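Local coordinates for DUF1893 domain-containing protein (Thermotoga maritima, PDB 1VK9) that is of unknown function but has a cytidine deaminase-like fold, binds zinc ions in the crystal and was found to be ADP-ribosylated, at residues R38-S43 with K56-L61; K69-A74 with I87-I92; A75-L80 with L97-E102. All coordinates share one frame; numbering follows the deposited sequence.

Interaction 1 comes first along the chain and closes before the others open: it sets strand 39-43, paired with strand 32-35 of the mixed sheet, against the end of helix 49-57. Interactions 2 and 3 interleave, in the order 69-74, 75-80, 87-92, 97-102, and share helix 73-82. Interaction 2 reaches the same sheet as interaction 1, with centres about 16 Å apart. Interaction 3 lies on the opposite side of the chain's centre from interaction 1, about 18 Å away between centres. The centres of interactions 2 and 3 are about 9 Å apart, and Ile87 and Ile92 of strand 86-93 pack on Met100, so that strand pairing and helix packing form one continuous core.

Interaction 1 of 3, residues R38-S43 with K56-L61; sequences RSIFES and KRFDNL
Phe41 leans from strand 39-43 over the end of helix 49-57, where Arg57 and Phe58 receive it. Its CB begins the contact, resting 4.2 Å from CE2 of Phe58. CG stands anti to the backbone N (chi1 -178°), and from there the ring's CD2 lies 3.9 Å from CD of Arg57; that methylene comes in at the ring's edge, close to its plane. The Phe41 ring and the guanidinium are turned 60° apart, so they do not stack; the extended Arg57 chain from CG to NE offers its aliphatic part to the aromatic while its charged end stays on the surface. Beyond this pair the Phe41 side chain also touches Glu53 and Leu54 of the same helix.

Phe58, the first residue to leave helical geometry, turns its rim rather than a face to the strand. Its CZ approaches the carbonyl O of Ile40 at 3.7 Å, nearly in the plane of the ring, consistent with a weak attraction between the ring's rim hydrogens and the oxygen. Leu61 reaches the same neighbourhood from the loop: its CD2 meets CD1 of Ile40 at 4.0 Å, the two branched chains sliding past each other in opposite directions. Branched aliphatic residues suit this place because their methyl groups fill it without needing polar partners, and no hydrogen bond crosses between 38-43 and 56-61.

Consecutive residues of a regular strand point to opposite faces, yet Ile40 and Phe41 both point toward 56-61. The psi of -18° at Ile40 breaks the extended path, and both residues pair with Ala34 of strand 32-35. This is the classic beta bulge, here turning two apolar side chains of an antiparallel strand onto the end of helix 49-57 and the loop that follows it.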
loop_
_atom_site.group_PDB
_atom_site.type_symbol
_atom_site.label_atom_id
_atom_site.label_comp_id
_atom_site.label_asym_id
_atom_site.label_seq_id
_atom_site.Cartn_x
_atom_site.Cartn_y
_atom_site.Cartn_z
ATOM N N ARG A 38 14.292 11.162 -1.076
ATOM C CA ARG A 38 13.515 12.255 -0.534
ATOM C C ARG A 38 12.047 11.839 -0.483
ATOM O O ARG A 38 11.646 10.851 -1.104
ATOM C CB ARG A 38 13.757 13.550 -1.325
ATOM C CG ARG A 38 12.898 13.774 -2.543
ATOM C CD ARG A 38 13.507 14.746 -3.549
ATOM N NE ARG A 38 13.345 14.218 -4.901
ATOM C CZ ARG A 38 12.336 14.524 -5.708
ATOM N NH1 ARG A 38 11.406 15.385 -5.313
ATOM N NH2 ARG A 38 12.257 13.973 -6.908
ATOM N N SER A 39 11.254 12.578 0.283
ATOM C CA SER A 39 9.820 12.320 0.408
ATOM C C SER A 39 9.060 12.793 -0.850
ATOM O O SER A 39 9.173 13.955 -1.227
ATOM C CB SER A 39 9.301 13.009 1.678
ATOM O OG SER A 39 7.950 13.388 1.559
ATOM N N ILE A 40 8.301 11.913 -1.508
ATOM C CA ILE A 40 7.603 12.334 -2.739
ATOM C C ILE A 40 6.076 12.462 -2.663
ATOM O O ILE A 40 5.456 13.119 -3.520
ATOM C CB ILE A 40 8.029 11.501 -3.964
ATOM C CG1 ILE A 40 7.691 10.027 -3.800
ATOM C CG2 ILE A 40 9.514 11.713 -4.255
ATOM C CD1 ILE A 40 8.120 9.190 -5.005
ATOM N N PHE A 41 5.497 11.838 -1.638
ATOM C CA PHE A 41 4.078 11.950 -1.311
ATOM C C PHE A 41 3.918 11.763 0.198
ATOM O O PHE A 41 4.451 10.820 0.778
ATOM C CB PHE A 41 3.234 10.900 -2.065
ATOM C CG PHE A 41 1.753 11.017 -1.801
ATOM C CD1 PHE A 41 1.164 10.352 -0.725
ATOM C CD2 PHE A 41 0.953 11.827 -2.596
ATOM C CE1 PHE A 41 -0.201 10.487 -0.446
ATOM C CE2 PHE A 41 -0.419 11.956 -2.334
ATOM C CZ PHE A 41 -0.992 11.289 -1.250
ATOM N N GLU A 42 3.168 12.661 0.821
ATOM C CA GLU A 42 2.905 12.632 2.258
ATOM C C GLU A 42 1.410 12.863 2.447
ATOM O O GLU A 42 0.846 13.797 1.843
ATOM C CB GLU A 42 3.699 13.744 2.980
ATOM C CG GLU A 42 5.178 13.444 3.181
ATOM C CD GLU A 42 5.934 14.532 3.932
ATOM O OE1 GLU A 42 5.293 15.374 4.603
ATOM O OE2 GLU A 42 7.185 14.544 3.867
ATOM N N SER A 43 0.761 12.028 3.264
ATOM C CA SER A 43 -0.620 12.314 3.680
ATOM C C SER A 43 -0.872 11.880 5.087
ATOM O O SER A 43 -0.200 10.972 5.582
ATOM C CB SER A 43 -1.655 11.646 2.777
ATOM O OG SER A 43 -2.922 12.277 2.901
ATOM N N LYS A 56 -3.561 8.461 -8.174
ATOM C CA LYS A 56 -3.913 9.431 -9.191
ATOM C C LYS A 56 -2.688 10.257 -9.568
ATOM O O LYS A 56 -2.666 10.851 -10.639
ATOM C CB LYS A 56 -5.041 10.340 -8.680
ATOM C CG LYS A 56 -6.437 9.694 -8.600
ATOM C CD LYS A 56 -7.119 9.610 -9.993
ATOM C CE LYS A 56 -8.586 9.118 -9.937
ATOM N NZ LYS A 56 -9.523 10.081 -9.267
ATOM N N ARG A 57 -1.675 10.291 -8.694
ATOM C CA ARG A 57 -0.524 11.188 -8.861
ATOM C C ARG A 57 0.662 10.626 -9.643
ATOM O O ARG A 57 1.338 11.407 -10.299
ATOM C CB ARG A 57 -0.023 11.692 -7.510
ATOM C CG ARG A 57 0.305 13.182 -7.446
ATOM C CD ARG A 57 0.813 13.623 -6.048
ATOM N NE ARG A 57 0.666 15.053 -5.788
ATOM C CZ ARG A 57 1.269 16.006 -6.503
ATOM N NH1 ARG A 57 2.064 15.672 -7.515
ATOM N NH2 ARG A 57 1.082 17.297 -6.216
ATOM N N PHE A 58 0.937 9.311 -9.553
ATOM C CA PHE A 58 2.114 8.692 -10.187
ATOM C C PHE A 58 1.743 7.421 -10.918
ATOM O O PHE A 58 1.012 6.568 -10.382
ATOM C CB PHE A 58 3.210 8.279 -9.186
ATOM C CG PHE A 58 3.720 9.375 -8.341
ATOM C CD1 PHE A 58 4.646 10.289 -8.844
ATOM C CD2 PHE A 58 3.292 9.491 -7.007
ATOM C CE1 PHE A 58 5.118 11.342 -8.032
ATOM C CE2 PHE A 58 3.755 10.531 -6.192
ATOM C CZ PHE A 58 4.672 11.460 -6.705
ATOM N N ASP A 59 2.321 7.231 -12.100
ATOM C CA ASP A 59 2.040 6.022 -12.846
ATOM C C ASP A 59 2.616 4.792 -12.138
ATOM O O ASP A 59 1.988 3.706 -12.103
ATOM C CB ASP A 59 2.523 6.144 -14.286
ATOM C CG ASP A 59 2.635 4.833 -14.943
ATOM O OD1 ASP A 59 1.626 4.326 -15.462
ATOM O OD2 ASP A 59 3.690 4.176 -14.944
ATOM N N ASN A 60 3.813 4.959 -11.578
ATOM C CA ASN A 60 4.464 3.885 -10.816
ATOM C C ASN A 60 5.447 4.451 -9.791
ATOM O O ASN A 60 5.780 5.637 -9.818
ATOM C CB ASN A 60 5.160 2.890 -11.747
ATOM C CG ASN A 60 6.423 3.471 -12.397
ATOM O OD1 ASN A 60 7.473 3.545 -11.774
ATOM N ND2 ASN A 60 6.320 3.873 -13.662
ATOM N N LEU A 61 5.918 3.582 -8.906
ATOM C CA LEU A 61 6.761 3.979 -7.805
ATOM C C LEU A 61 8.016 3.133 -7.751
ATOM O O LEU A 61 8.513 2.847 -6.659
ATOM C CB LEU A 61 5.981 3.830 -6.491
ATOM C CG LEU A 61 4.907 4.874 -6.186
ATOM C CD1 LEU A 61 4.107 4.429 -4.987
ATOM C CD2 LEU A 61 5.550 6.210 -5.935
#

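Interaction 2 of 3, residues K69-A74 with I87-I92; sequences KMVGKA and IHAKVI. With ZN (zinc ion), chain E.
Val91 and Met70, the latter present as selenomethionine, lie side by side on one face of the sheet and point the same way. CG1 of Val91 is 3.7 Å from SE of Met70, whose chain bends at chi2 (63°) and chi3, and CE also comes up against the valine. An alanine in place of Val91 removes CG1 and CG2, which would probably leave SE of Met70 without its CG1 neighbour and open a gap beside CE. On the opposite face Val71 sets CG2 3.7 Å from CB of Ala89, while CG1 of Ile92, its bridge partner, comes near CB of Val71. Beta-branched residues suit such extended chains, and the small Ala89 leaves room for a valine methyl.

Backbone bonds hold these side chains in step. Val71 N donates to Val91 O at 2.8 Å, almost straight, and Val91 N donates to Lys69 O at 3.0 Å, approaching from above the carbonyl plane. Val91 thus donates one bond and accepts the other, to the residues flanking Met70, as in parallel pairing. The parallel strands are the two ends of a beta-alpha-beta crossover through helix 73-82, a unit of the cytidine deaminase-like fold. Gly72 is the N-cap of that helix, and Ala74 N donates a hydrogen bond to a bound, unidentified ligand.

Farther out, the side chain of His88 leaves the backbone away from 69-74, and its ring binds a zinc ion. NE2 binds the metal at 2.1 Å, with a water at 2.2 Å and Asp110 as further ligands. The other ring nitrogen, ND1, is hydrogen-bonded to Ser108 OG, a second-shell contact that probably helps to fix the rotation of the imidazole. Lys90 touches Asp110, and its NZ stays 6.2 Å from NZ of Lys69.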
loop_
_atom_site.group_PDB
_atom_site.type_symbol
_atom_site.label_atom_id
_atom_site.label_comp_id
_atom_site.label_asym_id
_atom_site.label_seq_id
_atom_site.Cartn_x
_atom_site.Cartn_y
_atom_site.Cartn_z
ATOM N N LYS A 69 -0.007 2.989 7.211
ATOM C CA LYS A 69 -0.455 2.716 8.583
ATOM C C LYS A 69 -1.273 1.400 8.628
ATOM O O LYS A 69 -1.129 0.578 9.541
ATOM C CB LYS A 69 -1.334 3.885 9.038
ATOM C CG LYS A 69 -1.085 4.465 10.407
ATOM C CD LYS A 69 -2.123 5.580 10.634
ATOM C CE LYS A 69 -1.787 6.475 11.799
ATOM N NZ LYS A 69 -2.503 5.957 12.989
HETATM N N MSE A 70 -2.123 1.205 7.625
HETATM C CA MSE A 70 -3.094 0.141 7.653
HETATM C C MSE A 70 -3.268 -0.395 6.237
HETATM O O MSE A 70 -3.856 0.274 5.386
HETATM C CB MSE A 70 -4.418 0.700 8.191
HETATM C CG MSE A 70 -5.571 -0.310 8.279
HETATM SE SE MSE A 70 -5.216 -1.814 9.532
HETATM C CE MSE A 70 -5.253 -0.876 11.386
ATOM N N VAL A 71 -2.744 -1.588 5.970
ATOM C CA VAL A 71 -2.802 -2.112 4.617
ATOM C C VAL A 71 -3.795 -3.267 4.512
ATOM O O VAL A 71 -3.544 -4.383 5.004
ATOM C CB VAL A 71 -1.402 -2.465 4.072
ATOM C CG1 VAL A 71 -1.490 -3.117 2.705
ATOM C CG2 VAL A 71 -0.588 -1.218 3.932
ATOM N N GLY A 72 -4.938 -2.979 3.892
ATOM C CA GLY A 72 -5.932 -4.001 3.616
ATOM C C GLY A 72 -5.833 -4.428 2.166
ATOM O O GLY A 72 -4.984 -3.926 1.426
ATOM N N LYS A 73 -6.701 -5.340 1.748
ATOM C CA LYS A 73 -6.731 -5.778 0.351
ATOM C C LYS A 73 -6.917 -4.620 -0.646
ATOM O O LYS A 73 -6.274 -4.578 -1.713
ATOM C CB LYS A 73 -7.833 -6.798 0.152
ATOM C CG LYS A 73 -7.486 -7.881 -0.783
ATOM C CD LYS A 73 -8.670 -8.797 -0.945
ATOM C CE LYS A 73 -8.484 -9.623 -2.158
ATOM N NZ LYS A 73 -9.017 -10.949 -1.947
ATOM N N ALA A 74 -7.802 -3.687 -0.297
ATOM C CA ALA A 74 -8.040 -2.549 -1.164
ATOM C C ALA A 74 -6.734 -1.782 -1.426
ATOM O O ALA A 74 -6.354 -1.660 -2.587
ATOM C CB ALA A 74 -9.094 -1.677 -0.612
ATOM N N ILE A 87 6.880 -2.270 0.359
ATOM C CA ILE A 87 5.823 -1.654 1.150
ATOM C C ILE A 87 6.039 -2.076 2.596
ATOM O O ILE A 87 6.160 -3.271 2.884
ATOM C CB ILE A 87 4.444 -2.127 0.679
ATOM C CG1 ILE A 87 4.249 -1.832 -0.806
ATOM C CG2 ILE A 87 3.334 -1.492 1.505
ATOM C CD1 ILE A 87 3.198 -2.691 -1.464
ATOM N N HIS A 88 6.123 -1.098 3.500
ATOM C CA HIS A 88 6.156 -1.372 4.931
ATOM C C HIS A 88 4.832 -0.956 5.515
ATOM O O HIS A 88 4.473 0.204 5.448
ATOM C CB HIS A 88 7.269 -0.609 5.649
ATOM C CG HIS A 88 7.311 -0.871 7.126
ATOM N ND1 HIS A 88 7.670 -2.091 7.657
ATOM C CD2 HIS A 88 7.011 -0.080 8.183
ATOM C CE1 HIS A 88 7.609 -2.037 8.977
ATOM N NE2 HIS A 88 7.215 -0.825 9.324
ATOM N N ALA A 89 4.118 -1.918 6.081
ATOM C CA ALA A 89 2.809 -1.700 6.672
ATOM C C ALA A 89 2.938 -1.755 8.189
ATOM O O ALA A 89 3.469 -2.730 8.734
ATOM C CB ALA A 89 1.840 -2.779 6.188
ATOM N N LYS A 90 2.463 -0.727 8.886
ATOM C CA LYS A 90 2.494 -0.776 10.344
ATOM C C LYS A 90 1.546 -1.886 10.822
ATOM O O LYS A 90 1.888 -2.662 11.709
ATOM C CB LYS A 90 2.183 0.585 10.965
ATOM C CG LYS A 90 2.121 0.566 12.482
ATOM C CD LYS A 90 2.014 1.969 13.050
ATOM C CE LYS A 90 1.705 1.914 14.531
ATOM N NZ LYS A 90 2.449 2.981 15.230
ATOM N N VAL A 91 0.372 -1.965 10.204
ATOM C CA VAL A 91 -0.541 -3.086 10.373
ATOM C C VAL A 91 -0.975 -3.546 8.984
ATOM O O VAL A 91 -1.353 -2.714 8.152
ATOM C CB VAL A 91 -1.842 -2.690 11.130
ATOM C CG1 VAL A 91 -2.721 -3.905 11.342
ATOM C CG2 VAL A 91 -1.551 -2.073 12.427
ATOM N N ILE A 92 -0.941 -4.858 8.752
ATOM C CA ILE A 92 -1.434 -5.463 7.519
ATOM C C ILE A 92 -2.510 -6.503 7.818
ATOM O O ILE A 92 -2.410 -7.246 8.796
ATOM C CB ILE A 92 -0.265 -6.112 6.760
ATOM C CG1 ILE A 92 -0.662 -6.480 5.342
ATOM C CG2 ILE A 92 0.265 -7.356 7.485
ATOM C CD1 ILE A 92 0.540 -6.679 4.423
HETATM ZN ZN ZN E . 6.960 -0.093 11.234
HETATM O O HOH W 1 5.624 1.669 11.141
#

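Interaction 3 of 3, residues A75-L80 with L97-E102; sequences AASFLL and LKLMNE. With ZN (zinc ion), chain B.
Leu99 projects from helix 94-102 toward helix 73-82, and apolar contacts make up most of what follows. Its CG stands anti to the backbone N (chi1 -170°), and CD2 beyond it comes 4.2 Å from CB of Ala76 and 3.9 Å from OG of Ser77. CG itself meets CD1 of Leu80 at 3.9 Å, the two leucine side chains crossing at a slant. Lys73 touches it as well, so that Leu99 sits as a knob in a hole of Lys73, Ala76, Ser77 and Leu80. Met100, present as selenomethionine, adds to the contact: CG lies 4.3 Å from CB of Ala76, and SE is near CD2 of Leu80. Ala76 suits the place of nearest backbone approach, where its CA is 7.0 Å from that of Met100, because a single methyl fills it. The short segments run in nearly the same direction, crossing at -24°, with their axes 9.9 Å apart at the nearest point.

Polar groups look elsewhere. No hydrogen bond joins 75-80 to 97-102; the hydroxyl of Ser77 is bonded instead to Lys73 O, one turn earlier in its own helix, which lets a polar side chain sit buried beside a leucine methyl.

A zinc ion is bound at the C-terminal end of helix 94-102, by Glu102. Both of its carboxylate oxygens bind the metal, OE1 at 2.2 Å and OE2 at 2.5 Å, and the extended chain carries this charge off the shared surface.

Met100 also packs on Ile87 and Ile92 of strand 86-93. With mostly hydrocarbon and selenium meeting across the buried seam, the two helices probably hold together by the burial of apolar surface rather than by directional bonds.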
loop_
_atom_site.group_PDB
_atom_site.type_symbol
_atom_site.label_atom_id
_atom_site.label_comp_id
_atom_site.label_asym_id
_atom_site.label_seq_id
_atom_site.Cartn_x
_atom_site.Cartn_y
_atom_site.Cartn_z
ATOM N N ALA A 75 -6.022 -1.337 -0.374
ATOM C CA ALA A 75 -4.739 -0.622 -0.518
ATOM C C ALA A 75 -3.663 -1.481 -1.163
ATOM O O ALA A 75 -2.875 -0.995 -1.985
ATOM C CB ALA A 75 -4.250 -0.108 0.813
ATOM N N ALA A 76 -3.612 -2.759 -0.791
ATOM C CA ALA A 76 -2.646 -3.674 -1.402
ATOM C C ALA A 76 -2.782 -3.657 -2.934
ATOM O O ALA A 76 -1.782 -3.583 -3.642
ATOM C CB ALA A 76 -2.812 -5.070 -0.861
ATOM N N SER A 77 -4.017 -3.678 -3.433
ATOM C CA SER A 77 -4.270 -3.670 -4.864
ATOM C C SER A 77 -3.713 -2.416 -5.522
ATOM O O SER A 77 -3.010 -2.490 -6.542
ATOM C CB SER A 77 -5.762 -3.803 -5.155
ATOM O OG SER A 77 -6.239 -5.072 -4.748
ATOM N N PHE A 78 -4.023 -1.258 -4.950
ATOM C CA PHE A 78 -3.502 -0.008 -5.492
ATOM C C PHE A 78 -1.969 -0.026 -5.480
ATOM O O PHE A 78 -1.320 0.207 -6.512
ATOM C CB PHE A 78 -4.037 1.176 -4.707
ATOM C CG PHE A 78 -5.429 1.569 -5.089
ATOM C CD1 PHE A 78 -5.661 2.356 -6.205
ATOM C CD2 PHE A 78 -6.505 1.162 -4.337
ATOM C CE1 PHE A 78 -6.941 2.712 -6.562
ATOM C CE2 PHE A 78 -7.787 1.526 -4.688
ATOM C CZ PHE A 78 -8.004 2.293 -5.803
ATOM N N LEU A 79 -1.404 -0.348 -4.321
ATOM C CA LEU A 79 0.030 -0.357 -4.168
ATOM C C LEU A 79 0.687 -1.391 -5.124
ATOM O O LEU A 79 1.713 -1.085 -5.741
ATOM C CB LEU A 79 0.398 -0.553 -2.693
ATOM C CG LEU A 79 -0.009 0.583 -1.728
ATOM C CD1 LEU A 79 0.263 0.223 -0.258
ATOM C CD2 LEU A 79 0.651 1.922 -2.074
ATOM N N LEU A 80 0.081 -2.574 -5.285
ATOM C CA LEU A 80 0.633 -3.606 -6.172
ATOM C C LEU A 80 0.737 -3.091 -7.598
ATOM O O LEU A 80 1.759 -3.296 -8.279
ATOM C CB LEU A 80 -0.214 -4.874 -6.174
ATOM C CG LEU A 80 0.027 -5.895 -5.057
ATOM C CD1 LEU A 80 -0.774 -7.149 -5.333
ATOM C CD2 LEU A 80 1.479 -6.247 -4.897
ATOM N N LEU A 97 -1.777 -9.497 3.047
ATOM C CA LEU A 97 -0.537 -10.259 3.092
ATOM C C LEU A 97 -0.563 -11.393 2.063
ATOM O O LEU A 97 0.419 -11.627 1.352
ATOM C CB LEU A 97 -0.295 -10.789 4.519
ATOM C CG LEU A 97 0.910 -11.669 4.884
ATOM C CD1 LEU A 97 1.151 -11.568 6.375
ATOM C CD2 LEU A 97 0.682 -13.143 4.523
ATOM N N LYS A 98 -1.693 -12.088 1.980
ATOM C CA LYS A 98 -1.839 -13.253 1.108
ATOM C C LYS A 98 -1.649 -12.816 -0.333
ATOM O O LYS A 98 -1.006 -13.518 -1.126
ATOM C CB LYS A 98 -3.240 -13.834 1.256
ATOM C CG LYS A 98 -3.305 -15.183 1.855
ATOM C CD LYS A 98 -3.811 -15.133 3.278
ATOM C CE LYS A 98 -4.924 -16.142 3.499
ATOM N NZ LYS A 98 -6.085 -15.804 2.619
ATOM N N LEU A 99 -2.206 -11.638 -0.645
ATOM C CA LEU A 99 -2.217 -11.084 -1.992
ATOM C C LEU A 99 -0.823 -10.701 -2.430
ATOM O O LEU A 99 -0.393 -11.053 -3.533
ATOM C CB LEU A 99 -3.136 -9.868 -2.086
ATOM C CG LEU A 99 -3.426 -9.317 -3.484
ATOM C CD1 LEU A 99 -4.124 -10.330 -4.378
ATOM C CD2 LEU A 99 -4.300 -8.095 -3.318
HETATM N N MSE A 100 -0.119 -9.989 -1.559
HETATM C CA MSE A 100 1.221 -9.537 -1.877
HETATM C C MSE A 100 2.194 -10.678 -2.037
HETATM O O MSE A 100 3.085 -10.581 -2.875
HETATM C CB MSE A 100 1.698 -8.560 -0.823
HETATM C CG MSE A 100 0.672 -7.501 -0.628
HETATM SE SE MSE A 100 1.376 -5.738 -0.487
HETATM C CE MSE A 100 1.893 -5.798 1.366
ATOM N N ASN A 101 2.016 -11.761 -1.270
ATOM C CA ASN A 101 2.787 -12.957 -1.539
ATOM C C ASN A 101 2.481 -13.573 -2.890
ATOM O O ASN A 101 3.387 -14.002 -3.574
ATOM C CB ASN A 101 2.675 -14.000 -0.427
ATOM C CG ASN A 101 3.341 -13.539 0.865
ATOM O OD1 ASN A 101 4.426 -12.929 0.849
ATOM N ND2 ASN A 101 2.671 -13.784 1.995
ATOM N N GLU A 102 1.211 -13.605 -3.292
ATOM C CA GLU A 102 0.863 -14.188 -4.578
ATOM C C GLU A 102 1.606 -13.415 -5.685
ATOM O O GLU A 102 1.995 -13.989 -6.731
ATOM C CB GLU A 102 -0.663 -14.137 -4.785
ATOM C CG GLU A 102 -1.141 -14.639 -6.148
ATOM C CD GLU A 102 -2.607 -14.384 -6.437
ATOM O OE1 GLU A 102 -3.265 -13.662 -5.682
ATOM O OE2 GLU A 102 -3.135 -14.927 -7.426
HETATM ZN ZN ZN B . -5.201 -13.843 -6.661
#